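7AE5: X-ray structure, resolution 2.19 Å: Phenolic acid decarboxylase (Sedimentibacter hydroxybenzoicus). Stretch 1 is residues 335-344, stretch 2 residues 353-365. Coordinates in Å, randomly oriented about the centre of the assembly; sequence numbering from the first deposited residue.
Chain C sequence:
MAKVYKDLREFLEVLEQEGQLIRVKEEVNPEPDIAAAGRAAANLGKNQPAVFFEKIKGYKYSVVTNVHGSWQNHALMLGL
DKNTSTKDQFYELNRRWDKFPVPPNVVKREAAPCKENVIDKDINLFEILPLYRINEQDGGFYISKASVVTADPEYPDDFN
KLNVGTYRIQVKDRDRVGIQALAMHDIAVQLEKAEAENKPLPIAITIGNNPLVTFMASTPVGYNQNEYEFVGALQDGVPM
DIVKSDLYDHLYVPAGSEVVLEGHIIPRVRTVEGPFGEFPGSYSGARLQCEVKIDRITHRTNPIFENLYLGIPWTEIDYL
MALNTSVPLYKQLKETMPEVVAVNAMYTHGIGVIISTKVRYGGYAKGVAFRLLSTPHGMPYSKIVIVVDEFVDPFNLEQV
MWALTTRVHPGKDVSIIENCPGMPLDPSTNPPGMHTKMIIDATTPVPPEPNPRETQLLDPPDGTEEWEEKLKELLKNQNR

Stretch 1 335-344: ETMPEVVAVN
Stretch 2 353-365: VIISTKVRYGGYA

What forms the apolar centre of the contact? Strand 340-344 and strand 353-357 lie side by side and antiparallel, their directions 163° apart and their axes 4.4 Å apart at closest approach. Val-340, Val-343, Ile-355 and Thr-357 send their side chains to one face of the sheet. There CG2 of Ile-355 (chi1 m, chi2 t) lies 4.0 Å from CG1 of Val-340 and 4.2 Å from CG2 of Val-343, while CG1 of Val-343 packs 4.0 Å from CG1 of Val-353. All three valines are t about chi1. The branched side chains of Val-340, Val-343, Val-353 and Ile-355 suit extended backbone and pack as an apolar cluster.

What sets the register of the strands? Backbone hydrogen bonds join Asn-344 and Ile-354 in both directions, Asn-344 N to Ile-354 O at 2.7 Å and Ile-354 N to Asn-344 O at 2.8 Å. Val-343 then faces Ile-355 as a non-hydrogen-bonded pair, with CA atoms 4.6 Å apart. In the next pair, Ser-356 N donates to Ala-342 O at 2.9 Å. Ala-342, Asn-344, Ile-354 and Ser-356 occupy the other face, where CB of Ala-342 lies 3.6 Å from OG of Ser-356 (chi1 p).

How does the ladder accommodate an extra residue? A beta bulge shifts the register by one between Ala-342 and Val-340, which pairs with Thr-357 at a CA-CA distance of 4.0 Å. Val-341 (phi/psi -95/-43) departs from extended geometry, so two successive amides converge on one carbonyl: Val-341 N reaches Ser-356 O at 2.8 Å and Ala-342 N reaches the same Ser-356 O at 3.3 Å. Beyond the bulge, Lys-358 N donates to Glu-339 O at 2.8 Å, while the end of the Lys-358 side chain leads away from stretch 1.

What closes the polar edge? A type I turn from Met-337 to Val-340, with Val-340 N bonded to Met-337 O at 3.1 Å, presents Glu-339 with its CA-CB bond toward stretch 2. Its chi1 is m and chi2 about 100°, and its carboxylate serves two partners: Glu-339 OE1 forms a salt bridge with Arg-360 NE at 2.5 Å, and Glu-339 OE2 accepts a very short hydrogen bond from Tyr-364 OH at 2.4 Å. Tyr-364 (chi1 t, chi2 72°) ends a type II turn that starts at Tyr-361 and begins a helix. Gly-363 stands at the N-cap; its phi/psi of 87/-1 call for glycine, since a CB would jam against the carbonyl O of the residue before.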

ATOM      1  N   GLU C 335     -23.185  23.936  -4.016  1.00 82.89           N
ATOM      2  CA  GLU C 335     -23.498  24.461  -5.343  1.00 83.71           C
ATOM      3  C   GLU C 335     -23.619  23.340  -6.368  1.00 84.73           C
ATOM      4  O   GLU C 335     -24.459  23.404  -7.274  1.00 85.68           O
ATOM      5  CB  GLU C 335     -22.436  25.479  -5.774  1.00 83.35           C
ATOM      6  CG  GLU C 335     -21.229  24.876  -6.488  1.00 83.49           C
ATOM      7  CD  GLU C 335     -20.053  25.827  -6.604  1.00 82.99           C
ATOM      8  OE1 GLU C 335     -20.099  26.918  -5.995  1.00 82.70           O
ATOM      9  OE2 GLU C 335     -19.078  25.475  -7.303  1.00 83.20           O
ATOM     10  N   THR C 336     -22.809  22.290  -6.227  1.00 64.90           N
ATOM     11  CA  THR C 336     -22.795  21.183  -7.170  1.00 65.96           C
ATOM     12  C   THR C 336     -23.241  19.868  -6.555  1.00 66.43           C
ATOM     13  O   THR C 336     -23.424  18.890  -7.288  1.00 67.49           O
ATOM     14  CB  THR C 336     -21.389  21.010  -7.763  1.00 65.85           C
ATOM     15  OG1 THR C 336     -20.415  21.068  -6.712  1.00 64.78           O
ATOM     16  CG2 THR C 336     -21.105  22.105  -8.778  1.00 65.94           C
ATOM     17  N   MET C 337     -23.420  19.818  -5.238  1.00 53.19           N
ATOM     18  CA  MET C 337     -23.787  18.589  -4.535  1.00 53.64           C
ATOM     19  C   MET C 337     -24.853  18.923  -3.509  1.00 53.22           C
ATOM     20  O   MET C 337     -24.576  19.041  -2.309  1.00 52.30           O
ATOM     21  CB  MET C 337     -22.564  17.951  -3.880  1.00 53.14           C
ATOM     22  CG  MET C 337     -21.551  17.472  -4.891  1.00 53.66           C
ATOM     23  SD  MET C 337     -19.923  17.235  -4.180  1.00 52.58           S
ATOM     24  CE  MET C 337     -19.263  16.012  -5.298  1.00 53.90           C
ATOM     25  N   PRO C 338     -26.103  19.082  -3.950  1.00 46.68           N
ATOM     26  CA  PRO C 338     -27.185  19.406  -3.007  1.00 46.33           C
ATOM     27  C   PRO C 338     -27.420  18.330  -1.958  1.00 46.34           C
ATOM     28  O   PRO C 338     -28.161  18.581  -0.999  1.00 45.87           O
ATOM     29  CB  PRO C 338     -28.403  19.576  -3.924  1.00 47.25           C
ATOM     30  CG  PRO C 338     -28.069  18.719  -5.120  1.00 48.28           C
ATOM     31  CD  PRO C 338     -26.605  18.955  -5.329  1.00 47.76           C
ATOM     32  N   GLU C 339     -26.807  17.154  -2.098  1.00 49.16           N
ATOM     33  CA  GLU C 339     -26.948  16.092  -1.111  1.00 49.20           C
ATOM     34  C   GLU C 339     -26.164  16.367   0.163  1.00 47.97           C
ATOM     35  O   GLU C 339     -26.397  15.695   1.173  1.00 47.72           O
ATOM     36  CB  GLU C 339     -26.498  14.769  -1.719  1.00 50.29           C
ATOM     37  CG  GLU C 339     -27.408  14.301  -2.828  1.00 51.51           C
ATOM     38  CD  GLU C 339     -26.833  14.608  -4.195  1.00 52.04           C
ATOM     39  OE1 GLU C 339     -27.352  14.074  -5.195  1.00 53.11           O
ATOM     40  OE2 GLU C 339     -25.848  15.375  -4.268  1.00 51.29           O
ATOM     41  N   VAL C 340     -25.247  17.332   0.142  1.00 38.18           N
ATOM     42  CA  VAL C 340     -24.468  17.645   1.329  1.00 36.93           C
ATOM     43  C   VAL C 340     -25.363  18.318   2.361  1.00 36.24           C
ATOM     44  O   VAL C 340     -26.072  19.288   2.058  1.00 36.21           O
ATOM     45  CB  VAL C 340     -23.266  18.525   0.968  1.00 36.14           C
ATOM     46  CG1 VAL C 340     -22.619  19.075   2.227  1.00 34.77           C
ATOM     47  CG2 VAL C 340     -22.263  17.726   0.152  1.00 36.71           C
ATOM     48  N   VAL C 341     -25.330  17.807   3.588  1.00 41.39           N
ATOM     49  CA  VAL C 341     -26.186  18.314   4.654  1.00 40.86           C
ATOM     50  C   VAL C 341     -25.467  19.359   5.501  1.00 39.74           C
ATOM     51  O   VAL C 341     -26.047  20.394   5.839  1.00 39.44           O
ATOM     52  CB  VAL C 341     -26.692  17.132   5.509  1.00 41.05           C
ATOM     53  CG1 VAL C 341     -27.450  17.625   6.723  1.00 40.51           C
ATOM     54  CG2 VAL C 341     -27.574  16.220   4.672  1.00 42.20           C
ATOM     55  N   ALA C 342     -24.203  19.117   5.847  1.00 39.74           N
ATOM     56  CA  ALA C 342     -23.450  20.045   6.681  1.00 38.77           C
ATOM     57  C   ALA C 342     -21.961  19.769   6.534  1.00 38.32           C
ATOM     58  O   ALA C 342     -21.552  18.650   6.211  1.00 38.68           O
ATOM     59  CB  ALA C 342     -23.863  19.939   8.153  1.00 38.44           C
ATOM     60  N   VAL C 343     -21.161  20.803   6.779  1.00 34.30           N
ATOM     61  CA  VAL C 343     -19.704  20.709   6.763  1.00 33.79           C
ATOM     62  C   VAL C 343     -19.187  21.210   8.104  1.00 33.28           C
ATOM     63  O   VAL C 343     -19.486  22.341   8.509  1.00 33.18           O
ATOM     64  CB  VAL C 343     -19.086  21.510   5.605  1.00 33.76           C
ATOM     65  CG1 VAL C 343     -17.566  21.503   5.710  1.00 33.29           C
ATOM     66  CG2 VAL C 343     -19.533  20.938   4.270  1.00 34.49           C
ATOM     67  N   ASN C 344     -18.420  20.366   8.791  1.00 28.66           N
ATOM     68  CA  ASN C 344     -17.760  20.714  10.047  1.00 28.47           C
ATOM     69  C   ASN C 344     -16.268  20.827   9.743  1.00 28.34           C
ATOM     70  O   ASN C 344     -15.554  19.820   9.705  1.00 28.34           O
ATOM     71  CB  ASN C 344     -18.055  19.669  11.122  1.00 28.66           C
ATOM     72  CG  ASN C 344     -17.211  19.846  12.379  1.00 28.78           C
ATOM     73  OD1 ASN C 344     -16.484  20.826  12.530  1.00 28.79           O
ATOM     74  ND2 ASN C 344     -17.320  18.890  13.297  1.00 29.12           N
ATOM     75  N   VAL C 353     -11.807  17.953   8.598  1.00 29.80           N
ATOM     76  CA  VAL C 353     -13.120  18.267   8.039  1.00 29.48           C
ATOM     77  C   VAL C 353     -14.013  17.041   8.156  1.00 29.44           C
ATOM     78  O   VAL C 353     -13.590  15.925   7.835  1.00 29.48           O
ATOM     79  CB  VAL C 353     -13.026  18.720   6.567  1.00 29.54           C
ATOM     80  CG1 VAL C 353     -14.405  19.064   6.024  1.00 29.52           C
ATOM     81  CG2 VAL C 353     -12.092  19.912   6.430  1.00 29.88           C
ATOM     82  N   ILE C 354     -15.246  17.247   8.609  1.00 25.87           N
ATOM     83  CA  ILE C 354     -16.265  16.205   8.650  1.00 26.36           C
ATOM     84  C   ILE C 354     -17.464  16.695   7.854  1.00 26.75           C
ATOM     85  O   ILE C 354     -18.048  17.737   8.178  1.00 26.58           O
ATOM     86  CB  ILE C 354     -16.670  15.848  10.089  1.00 26.61           C
ATOM     87  CG1 ILE C 354     -15.430  15.705  10.970  1.00 26.53           C
ATOM     88  CG2 ILE C 354     -17.496  14.569  10.108  1.00 27.34           C
ATOM     89  CD1 ILE C 354     -15.745  15.454  12.415  1.00 27.03           C
ATOM     90  N   ILE C 355     -17.829  15.950   6.812  1.00 34.37           N
ATOM     91  CA  ILE C 355     -18.952  16.287   5.946  1.00 35.18           C
ATOM     92  C   ILE C 355     -20.050  15.255   6.151  1.00 36.31           C
ATOM     93  O   ILE C 355     -19.801  14.048   6.052  1.00 36.95           O
ATOM     94  CB  ILE C 355     -18.538  16.335   4.465  1.00 35.50           C
ATOM     95  CG1 ILE C 355     -17.349  17.269   4.260  1.00 34.43           C
ATOM     96  CG2 ILE C 355     -19.714  16.760   3.595  1.00 36.54           C
ATOM     97  CD1 ILE C 355     -16.545  16.949   3.016  1.00 34.66           C
ATOM     98  N   SER C 356     -21.259  15.727   6.429  1.00 32.95           N
ATOM     99  CA  SER C 356     -22.444  14.882   6.393  1.00 33.76           C
ATOM    100  C   SER C 356     -23.150  15.080   5.062  1.00 34.78           C
ATOM    101  O   SER C 356     -23.312  16.211   4.595  1.00 34.57           O
ATOM    102  CB  SER C 356     -23.397  15.194   7.550  1.00 33.29           C
ATOM    103  OG  SER C 356     -24.018  16.457   7.388  1.00 33.11           O
ATOM    104  N   THR C 357     -23.562  13.978   4.449  1.00 31.90           N
ATOM    105  CA  THR C 357     -24.176  14.061   3.136  1.00 33.07           C
ATOM    106  C   THR C 357     -25.104  12.875   2.937  1.00 33.93           C
ATOM    107  O   THR C 357     -24.965  11.833   3.583  1.00 33.66           O
ATOM    108  CB  THR C 357     -23.117  14.098   2.028  1.00 33.75           C
ATOM    109  OG1 THR C 357     -23.750  14.330   0.762  1.00 34.76           O
ATOM    110  CG2 THR C 357     -22.363  12.780   1.984  1.00 34.35           C
ATOM    111  N   LYS C 358     -26.066  13.060   2.038  1.00 50.60           N
ATOM    112  CA  LYS C 358     -26.813  11.939   1.494  1.00 51.68           C
ATOM    113  C   LYS C 358     -26.003  11.325   0.361  1.00 52.76           C
ATOM    114  O   LYS C 358     -25.453  12.044  -0.479  1.00 53.11           O
ATOM    115  CB  LYS C 358     -28.184  12.394   0.996  1.00 52.18           C
ATOM    116  CG  LYS C 358     -29.180  11.261   0.811  1.00 53.04           C
ATOM    117  CD  LYS C 358     -29.576  11.091  -0.648  1.00 54.25           C
ATOM    118  CE  LYS C 358     -30.583   9.963  -0.810  1.00 55.15           C
ATOM    119  NZ  LYS C 358     -31.852  10.243  -0.083  1.00 54.93           N
ATOM    120  N   VAL C 359     -25.905  10.001   0.348  1.00 40.98           N
ATOM    121  CA  VAL C 359     -25.113   9.295  -0.652  1.00 42.07           C
ATOM    122  C   VAL C 359     -26.011   9.032  -1.856  1.00 43.33           C
ATOM    123  O   VAL C 359     -26.928   8.210  -1.791  1.00 43.68           O
ATOM    124  CB  VAL C 359     -24.524   7.994  -0.089  1.00 41.83           C
ATOM    125  CG1 VAL C 359     -23.584   7.351  -1.097  1.00 42.94           C
ATOM    126  CG2 VAL C 359     -23.792   8.267   1.215  1.00 40.15           C
ATOM    127  N   ARG C 360     -25.755   9.745  -2.957  1.00 56.25           N
ATOM    128  CA  ARG C 360     -26.553   9.575  -4.167  1.00 57.22           C
ATOM    129  C   ARG C 360     -26.463   8.148  -4.690  1.00 58.16           C
ATOM    130  O   ARG C 360     -27.477   7.460  -4.848  1.00 58.63           O
ATOM    131  CB  ARG C 360     -26.097  10.569  -5.237  1.00 57.35           C
ATOM    132  CG  ARG C 360     -27.226  11.177  -6.042  1.00 57.60           C
ATOM    133  CD  ARG C 360     -26.717  11.788  -7.336  1.00 57.85           C
ATOM    134  NE  ARG C 360     -26.026  13.049  -7.097  1.00 56.87           N
ATOM    135  CZ  ARG C 360     -25.291  13.684  -7.999  1.00 56.72           C
ATOM    136  NH1 ARG C 360     -25.169  13.231  -9.236  1.00 57.50           N
ATOM    137  NH2 ARG C 360     -24.667  14.807  -7.653  1.00 55.67           N
ATOM    138  N   TYR C 361     -25.247   7.689  -4.973  1.00 50.93           N
ATOM    139  CA  TYR C 361     -25.012   6.332  -5.439  1.00 51.64           C
ATOM    140  C   TYR C 361     -23.714   5.825  -4.827  1.00 51.32           C
ATOM    141  O   TYR C 361     -22.983   6.570  -4.169  1.00 50.70           O
ATOM    142  CB  TYR C 361     -24.977   6.263  -6.973  1.00 52.44           C
ATOM    143  CG  TYR C 361     -24.231   7.402  -7.640  1.00 52.26           C
ATOM    144  CD1 TYR C 361     -22.892   7.650  -7.356  1.00 51.92           C
ATOM    145  CD2 TYR C 361     -24.869   8.230  -8.557  1.00 52.35           C
ATOM    146  CE1 TYR C 361     -22.210   8.687  -7.966  1.00 51.57           C
ATOM    147  CE2 TYR C 361     -24.194   9.271  -9.172  1.00 51.97           C
ATOM    148  CZ  TYR C 361     -22.866   9.494  -8.873  1.00 51.51           C
ATOM    149  OH  TYR C 361     -22.191  10.527  -9.482  1.00 50.95           O
ATOM    150  N   GLY C 362     -23.438   4.541  -5.039  1.00 38.38           N
ATOM    151  CA  GLY C 362     -22.269   3.903  -4.462  1.00 37.94           C
ATOM    152  C   GLY C 362     -20.969   4.645  -4.696  1.00 37.93           C
ATOM    153  O   GLY C 362     -20.618   4.953  -5.838  1.00 38.47           O
ATOM    154  N   GLY C 363     -20.250   4.944  -3.615  1.00 35.75           N
ATOM    155  CA  GLY C 363     -18.995   5.660  -3.695  1.00 35.78           C
ATOM    156  C   GLY C 363     -19.112   7.168  -3.696  1.00 35.80           C
ATOM    157  O   GLY C 363     -18.080   7.851  -3.732  1.00 35.89           O
ATOM    158  N   TYR C 364     -20.333   7.707  -3.642  1.00 52.60           N
ATOM    159  CA  TYR C 364     -20.534   9.151  -3.739  1.00 52.21           C
ATOM    160  C   TYR C 364     -19.848   9.906  -2.607  1.00 51.18           C
ATOM    161  O   TYR C 364     -19.494  11.079  -2.772  1.00 50.10           O
ATOM    162  CB  TYR C 364     -22.032   9.454  -3.751  1.00 51.91           C
ATOM    163  CG  TYR C 364     -22.405  10.908  -3.911  1.00 51.15           C
ATOM    164  CD1 TYR C 364     -22.247  11.560  -5.128  1.00 51.24           C
ATOM    165  CD2 TYR C 364     -22.947  11.623  -2.849  1.00 50.02           C
ATOM    166  CE1 TYR C 364     -22.603  12.889  -5.277  1.00 50.30           C
ATOM    167  CE2 TYR C 364     -23.307  12.949  -2.989  1.00 49.16           C
ATOM    168  CZ  TYR C 364     -23.132  13.577  -4.204  1.00 49.32           C
ATOM    169  OH  TYR C 364     -23.490  14.898  -4.344  1.00 48.41           O
ATOM    170  N   ALA C 365     -19.652   9.257  -1.456  1.00 41.23           N
ATOM    171  CA  ALA C 365     -19.046   9.937  -0.317  1.00 38.73           C
ATOM    172  C   ALA C 365     -17.604  10.340  -0.596  1.00 37.67           C
ATOM    173  O   ALA C 365     -17.146  11.376  -0.102  1.00 35.78           O
ATOM    174  CB  ALA C 365     -19.115   9.049   0.922  1.00 37.21           C
TER